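Local coordinates for Glyco_hydro_cc domain-containing protein (Pseudomonas viridiflava, PDB 6UAV) that probably hydrolyses internal beta-1,3-linkages of glucans, as an endo-beta-1,3-glucanase of glycoside hydrolase family 128, subgroup II, at residues V4-A9 / F221-F226; W27-S32 / V53-N58. One frame throughout, in Å; residues are numbered along the deposited sequence.

Interaction 1 (V4-A9 / F221-F226); sequences VKRGVA and FRYAWF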
# COMPACT_ATOMS: atom_id res chain seq x y z
N VAL A 4 10.27 8.04 -7.45
CA VAL A 4 9.58 8.36 -6.16
C VAL A 4 8.44 7.37 -5.94
O VAL A 4 8.02 7.22 -4.80
CB VAL A 4 9.05 9.81 -6.11
CG1 VAL A 4 8.08 10.08 -7.25
CG2 VAL A 4 8.41 10.17 -4.74
N LYS A 5 7.91 6.72 -6.99
CA LYS A 5 6.71 5.86 -6.80
C LYS A 5 7.08 4.52 -6.17
O LYS A 5 6.21 3.85 -5.62
CB LYS A 5 6.07 5.54 -8.16
CG LYS A 5 5.74 6.75 -9.00
CD LYS A 5 4.54 6.46 -9.92
CE LYS A 5 4.30 7.58 -10.94
NZ LYS A 5 2.96 7.43 -11.59
N ARG A 6 8.32 4.06 -6.37
CA ARG A 6 8.64 2.62 -6.24
C ARG A 6 8.83 2.21 -4.78
O ARG A 6 9.77 2.61 -4.16
CB ARG A 6 9.84 2.27 -7.13
CG ARG A 6 10.05 0.77 -7.18
CD ARG A 6 10.82 0.32 -8.41
NE ARG A 6 10.30 0.91 -9.64
CZ ARG A 6 10.99 1.10 -10.77
NH1 ARG A 6 12.22 0.64 -10.94
NH2 ARG A 6 10.39 1.73 -11.75
N GLY A 7 7.98 1.32 -4.28
CA GLY A 7 8.07 0.86 -2.90
C GLY A 7 7.95 -0.64 -2.78
O GLY A 7 7.77 -1.37 -3.77
N VAL A 8 8.02 -1.07 -1.53
CA VAL A 8 7.85 -2.49 -1.17
C VAL A 8 6.90 -2.56 0.02
O VAL A 8 7.08 -1.80 0.95
CB VAL A 8 9.23 -3.15 -0.91
CG1 VAL A 8 9.05 -4.64 -0.63
CG2 VAL A 8 10.15 -2.94 -2.11
N ALA A 9 6.02 -3.57 0.01
CA ALA A 9 5.09 -3.88 1.11
C ALA A 9 5.70 -5.02 1.91
O ALA A 9 5.67 -6.14 1.41
CB ALA A 9 3.75 -4.26 0.54
N PHE A 221 0.41 7.83 -7.41
CA PHE A 221 1.54 8.54 -6.77
C PHE A 221 2.60 7.55 -6.30
O PHE A 221 3.75 7.89 -6.41
CB PHE A 221 1.04 9.34 -5.56
CG PHE A 221 2.11 10.14 -4.86
CD1 PHE A 221 2.56 11.34 -5.40
CD2 PHE A 221 2.72 9.68 -3.69
CE1 PHE A 221 3.58 12.06 -4.77
CE2 PHE A 221 3.69 10.43 -3.05
CZ PHE A 221 4.14 11.61 -3.59
N ARG A 222 2.22 6.38 -5.81
CA ARG A 222 3.17 5.41 -5.25
C ARG A 222 2.56 4.02 -5.40
O ARG A 222 1.30 3.87 -5.54
CB ARG A 222 3.50 5.71 -3.78
CG ARG A 222 4.63 6.72 -3.59
CD ARG A 222 5.16 6.96 -2.19
NE ARG A 222 6.51 7.52 -2.22
CZ ARG A 222 7.24 7.79 -1.14
NH1 ARG A 222 6.72 7.62 0.07
NH2 ARG A 222 8.49 8.19 -1.28
N TYR A 223 3.44 3.05 -5.49
CA TYR A 223 3.03 1.64 -5.49
C TYR A 223 4.03 0.85 -4.66
O TYR A 223 5.15 1.26 -4.49
CB TYR A 223 2.90 1.07 -6.91
CG TYR A 223 4.11 1.26 -7.80
CD1 TYR A 223 5.20 0.42 -7.70
CD2 TYR A 223 4.19 2.31 -8.68
CE1 TYR A 223 6.30 0.53 -8.53
CE2 TYR A 223 5.32 2.49 -9.46
CZ TYR A 223 6.40 1.64 -9.35
OH TYR A 223 7.55 1.78 -10.07
N ALA A 224 3.59 -0.33 -4.24
CA ALA A 224 4.44 -1.20 -3.44
C ALA A 224 4.20 -2.64 -3.83
O ALA A 224 3.07 -3.14 -3.73
CB ALA A 224 4.13 -0.98 -2.00
N TRP A 225 5.30 -3.27 -4.21
CA TRP A 225 5.28 -4.69 -4.59
C TRP A 225 5.11 -5.57 -3.36
O TRP A 225 5.82 -5.36 -2.32
CB TRP A 225 6.55 -5.05 -5.39
CG TRP A 225 6.58 -6.47 -5.87
CD1 TRP A 225 7.09 -7.56 -5.24
CD2 TRP A 225 5.99 -6.94 -7.08
NE1 TRP A 225 6.89 -8.69 -5.99
CE2 TRP A 225 6.23 -8.32 -7.15
CE3 TRP A 225 5.35 -6.30 -8.14
CZ2 TRP A 225 5.72 -9.10 -8.19
CZ3 TRP A 225 4.93 -7.06 -9.21
CH2 TRP A 225 5.09 -8.44 -9.22
N PHE A 226 4.34 -6.63 -3.50
CA PHE A 226 4.21 -7.69 -2.48
C PHE A 226 5.03 -8.90 -2.96
O PHE A 226 4.63 -9.51 -3.95
CB PHE A 226 2.75 -8.06 -2.23
CG PHE A 226 2.60 -8.91 -1.02
CD1 PHE A 226 2.77 -10.27 -1.13
CD2 PHE A 226 2.45 -8.37 0.24
CE1 PHE A 226 2.71 -11.09 -0.03
CE2 PHE A 226 2.37 -9.17 1.36
CZ PHE A 226 2.48 -10.53 1.20

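Interaction 2 (W27-S32 / V53-N58); sequences WWYNWS and VPMVWN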
# COMPACT_ATOMS: atom_id res chain seq x y z
N TRP A 27 10.52 3.80 -0.99
CA TRP A 27 9.77 3.77 0.28
C TRP A 27 9.30 2.36 0.62
O TRP A 27 9.31 1.48 -0.25
CB TRP A 27 8.57 4.73 0.21
CG TRP A 27 7.49 4.27 -0.71
CD1 TRP A 27 7.51 4.26 -2.08
CD2 TRP A 27 6.26 3.61 -0.34
NE1 TRP A 27 6.38 3.68 -2.59
CE2 TRP A 27 5.59 3.29 -1.54
CE3 TRP A 27 5.67 3.29 0.87
CZ2 TRP A 27 4.31 2.73 -1.52
CZ3 TRP A 27 4.42 2.74 0.88
CH2 TRP A 27 3.76 2.42 -0.29
N TRP A 28 8.91 2.18 1.85
CA TRP A 28 8.27 0.92 2.26
C TRP A 28 7.26 1.19 3.35
O TRP A 28 7.23 2.27 3.93
CB TRP A 28 9.30 -0.12 2.74
CG TRP A 28 9.74 -0.05 4.18
CD1 TRP A 28 9.30 -0.87 5.18
CD2 TRP A 28 10.69 0.83 4.79
NE1 TRP A 28 9.94 -0.60 6.35
CE2 TRP A 28 10.81 0.44 6.15
CE3 TRP A 28 11.48 1.89 4.32
CZ2 TRP A 28 11.66 1.08 7.04
CZ3 TRP A 28 12.35 2.48 5.21
CH2 TRP A 28 12.39 2.13 6.55
N TYR A 29 6.48 0.16 3.67
CA TYR A 29 5.59 0.25 4.84
C TYR A 29 5.43 -1.17 5.32
O TYR A 29 5.82 -2.08 4.59
CB TYR A 29 4.27 0.94 4.46
CG TYR A 29 3.32 0.05 3.72
CD1 TYR A 29 3.51 -0.27 2.38
CD2 TYR A 29 2.23 -0.47 4.37
CE1 TYR A 29 2.61 -1.09 1.71
CE2 TYR A 29 1.34 -1.29 3.73
CZ TYR A 29 1.54 -1.61 2.39
OH TYR A 29 0.64 -2.40 1.74
N ASN A 30 4.88 -1.32 6.51
CA ASN A 30 4.84 -2.63 7.20
C ASN A 30 3.49 -2.85 7.85
O ASN A 30 3.44 -3.68 8.75
CB ASN A 30 5.98 -2.78 8.21
CG ASN A 30 5.81 -1.85 9.40
OD1 ASN A 30 4.85 -1.05 9.42
ND2 ASN A 30 6.68 -2.00 10.38
N TRP A 31 2.44 -2.23 7.34
CA TRP A 31 1.06 -2.40 7.85
C TRP A 31 0.94 -1.93 9.31
O TRP A 31 -0.01 -2.29 9.95
CB TRP A 31 0.55 -3.83 7.70
CG TRP A 31 0.55 -4.27 6.27
CD1 TRP A 31 -0.43 -4.09 5.35
CD2 TRP A 31 1.59 -5.02 5.60
NE1 TRP A 31 -0.08 -4.64 4.15
CE2 TRP A 31 1.16 -5.20 4.26
CE3 TRP A 31 2.82 -5.54 6.00
CZ2 TRP A 31 1.94 -5.92 3.32
CZ3 TRP A 31 3.57 -6.27 5.09
CH2 TRP A 31 3.14 -6.41 3.78
N SER A 32 1.88 -1.14 9.82
CA SER A 32 1.89 -0.80 11.27
C SER A 32 2.32 0.63 11.43
O SER A 32 2.80 1.27 10.48
CB SER A 32 2.80 -1.73 12.03
OG SER A 32 4.06 -1.16 12.08
N VAL A 53 6.46 4.75 5.58
CA VAL A 53 5.10 5.37 5.65
C VAL A 53 4.30 4.58 6.65
O VAL A 53 4.14 3.38 6.51
CB VAL A 53 4.39 5.42 4.29
CG1 VAL A 53 2.97 6.01 4.40
CG2 VAL A 53 5.22 6.18 3.28
N PRO A 54 3.90 5.22 7.76
CA PRO A 54 3.16 4.50 8.79
C PRO A 54 1.75 4.14 8.31
O PRO A 54 1.19 4.83 7.47
CB PRO A 54 2.97 5.47 9.93
CG PRO A 54 3.45 6.78 9.44
CD PRO A 54 4.13 6.63 8.08
N MET A 55 1.13 3.17 9.00
CA MET A 55 -0.22 2.74 8.66
C MET A 55 -1.04 2.45 9.92
O MET A 55 -0.54 1.87 10.87
CB MET A 55 -0.21 1.47 7.82
CG MET A 55 -1.62 0.98 7.48
SD MET A 55 -1.61 -0.23 6.14
CE MET A 55 -3.24 0.09 5.48
N VAL A 56 -2.28 2.94 9.88
CA VAL A 56 -3.34 2.58 10.84
C VAL A 56 -4.09 1.44 10.21
O VAL A 56 -4.79 1.66 9.19
CB VAL A 56 -4.26 3.79 11.10
CG1 VAL A 56 -5.41 3.39 11.99
CG2 VAL A 56 -3.48 4.91 11.73
N TRP A 57 -3.97 0.27 10.78
CA TRP A 57 -4.49 -0.95 10.14
C TRP A 57 -6.01 -1.01 10.26
O TRP A 57 -6.68 -1.31 9.24
CB TRP A 57 -3.79 -2.18 10.72
CG TRP A 57 -3.87 -3.41 9.85
CD1 TRP A 57 -3.09 -3.79 8.79
CD2 TRP A 57 -4.74 -4.50 10.12
NE1 TRP A 57 -3.46 -5.02 8.34
CE2 TRP A 57 -4.46 -5.49 9.16
CE3 TRP A 57 -5.72 -4.72 11.10
CZ2 TRP A 57 -5.20 -6.67 9.09
CZ3 TRP A 57 -6.40 -5.92 11.06
CH2 TRP A 57 -6.12 -6.89 10.09
N ASN A 58 -6.55 -0.77 11.46
CA ASN A 58 -8.00 -0.82 11.70
C ASN A 58 -8.31 0.18 12.82
O ASN A 58 -7.47 1.10 13.02
CB ASN A 58 -8.49 -2.26 11.93
CG ASN A 58 -8.01 -2.84 13.23
OD1 ASN A 58 -7.27 -2.16 13.93
ND2 ASN A 58 -8.36 -4.08 13.54
O HOH W 1 3.42 1.03 7.68

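Interaction 1 (V4-A9 / F221-F226)
Tyr223 OH accepts a hydrogen bond from Arg6 NE at 2.9 Å, nearly straight at 167°, and is also bonded to the Glu215 carboxylate of helix 200-216. The two side chains run alongside one another in the same direction, with the guanidinium plane turned 27° from the phenol ring and the hydroxyl lying close to that plane. With CG wedged between the backbone N and the carbonyl carbon (chi1 53°), the Tyr223 ring lies over the Lys5-Arg6 backbone. Lys5 O sits 3.9 Å above the centre of one ring face, while Lys5 CB presses on CE2 at 3.4 Å. Lys5 O also accepts the backbone N-H of Tyr223 and the indole N-H of Trp27 of strand 27-29.

Further along, parallel pairing continues through Trp225 N to Gly7 O and Ala9 N to Trp225 O, with a weak bond from Gly7 N to Tyr223 O. Ahead of strand 6-9, the Arg222 side chain, extended from CG to NE, crosses Val4 at about a right angle, and its NE donates a hydrogen bond to Val4 O at 3.0 Å, with the oxygen close to the guanidinium plane. Its NH2 forms a salt bridge with Asp51.

This is the closure of a TIM barrel, its first strand paired with its eighth. Arg6 NH1 and NH2 bond to the carbonyls of Leu256 and Pro257, so the seam ties the C-terminal tail to a buried cationic group whose charge Glu215, through the shared hydroxyl, may partly balance.

Interaction 2 (W27-S32 / V53-N58)
Val53 and Met55 turn their side chains toward a row of aromatic residues on segment 27-32, as neighbouring barrel strands mesh. Val53 CG2 touches Trp27 CE3 at 3.8 Å. Tyr29 CB rests 3.2 Å from Val53 O; with CG between the backbone N and the carbonyl carbon (chi1 78°), its ring runs beside the Met55 chain, both pointing the same way. Met55 leaves the backbone with CG anti to N (chi1 179°) and stays extended, which carries SD to the junction of two rings: it is 4.0 Å from Tyr29 CE2 and 4.1 Å from Trp31 CD1, an oblique Met-aromatic contact with each. Tyr29 CE2 in turn lies over one face of the Trp31 indole, toward its rim. Trp31 CB meets Trp57 CD1 at 3.8 Å.

Backbone bonds join Val53 N to Trp28 O and Met55 N to Ser32 O. Between them water 1 accepts from Asn30 N and lies 2.7 Å from Val53 O and 2.9 Å from Ser32 O. Ser32 OG donates a hydrogen bond to Asn30 OD1, reaching it from above the carbonyl plane.

The contact belongs to the beta-alpha-beta unit of strand 27-29, helix 44-48 and strand 51-56. Leu80 of strand 78-81 packs on Tyr29, Val53 and Met55; from strand 180-185, Thr183 O bonds Tyr29 OH and Glu184 bonds Trp31 NE1, while Trp28 meets Tyr44 of helix 44-48 edge-to-face.

Overall arrangement
Interactions 1 and 2 share one closed parallel barrel, their centres about 12 Å apart. Strand 6-9 pairs with strand 220-225 in the first and borders strand 27-29 of the second, so four consecutive strands around the wall run 220-225, 6-9, 27-29, 51-56. Trp27 is the direct bridge: its NE1 lies 3.0 Å from Lys5 O, a probable hydrogen bond, and its carbonyl O lies 3.1 Å from Val8 N. Its ring also packs on Arg222 and Ala224 inside the barrel. Active sites of TIM barrels lie at the C-terminal strand ends, the end where Trp31, Trp57 and Phe226 stand; these aromatics could therefore border the glucan-binding cleft.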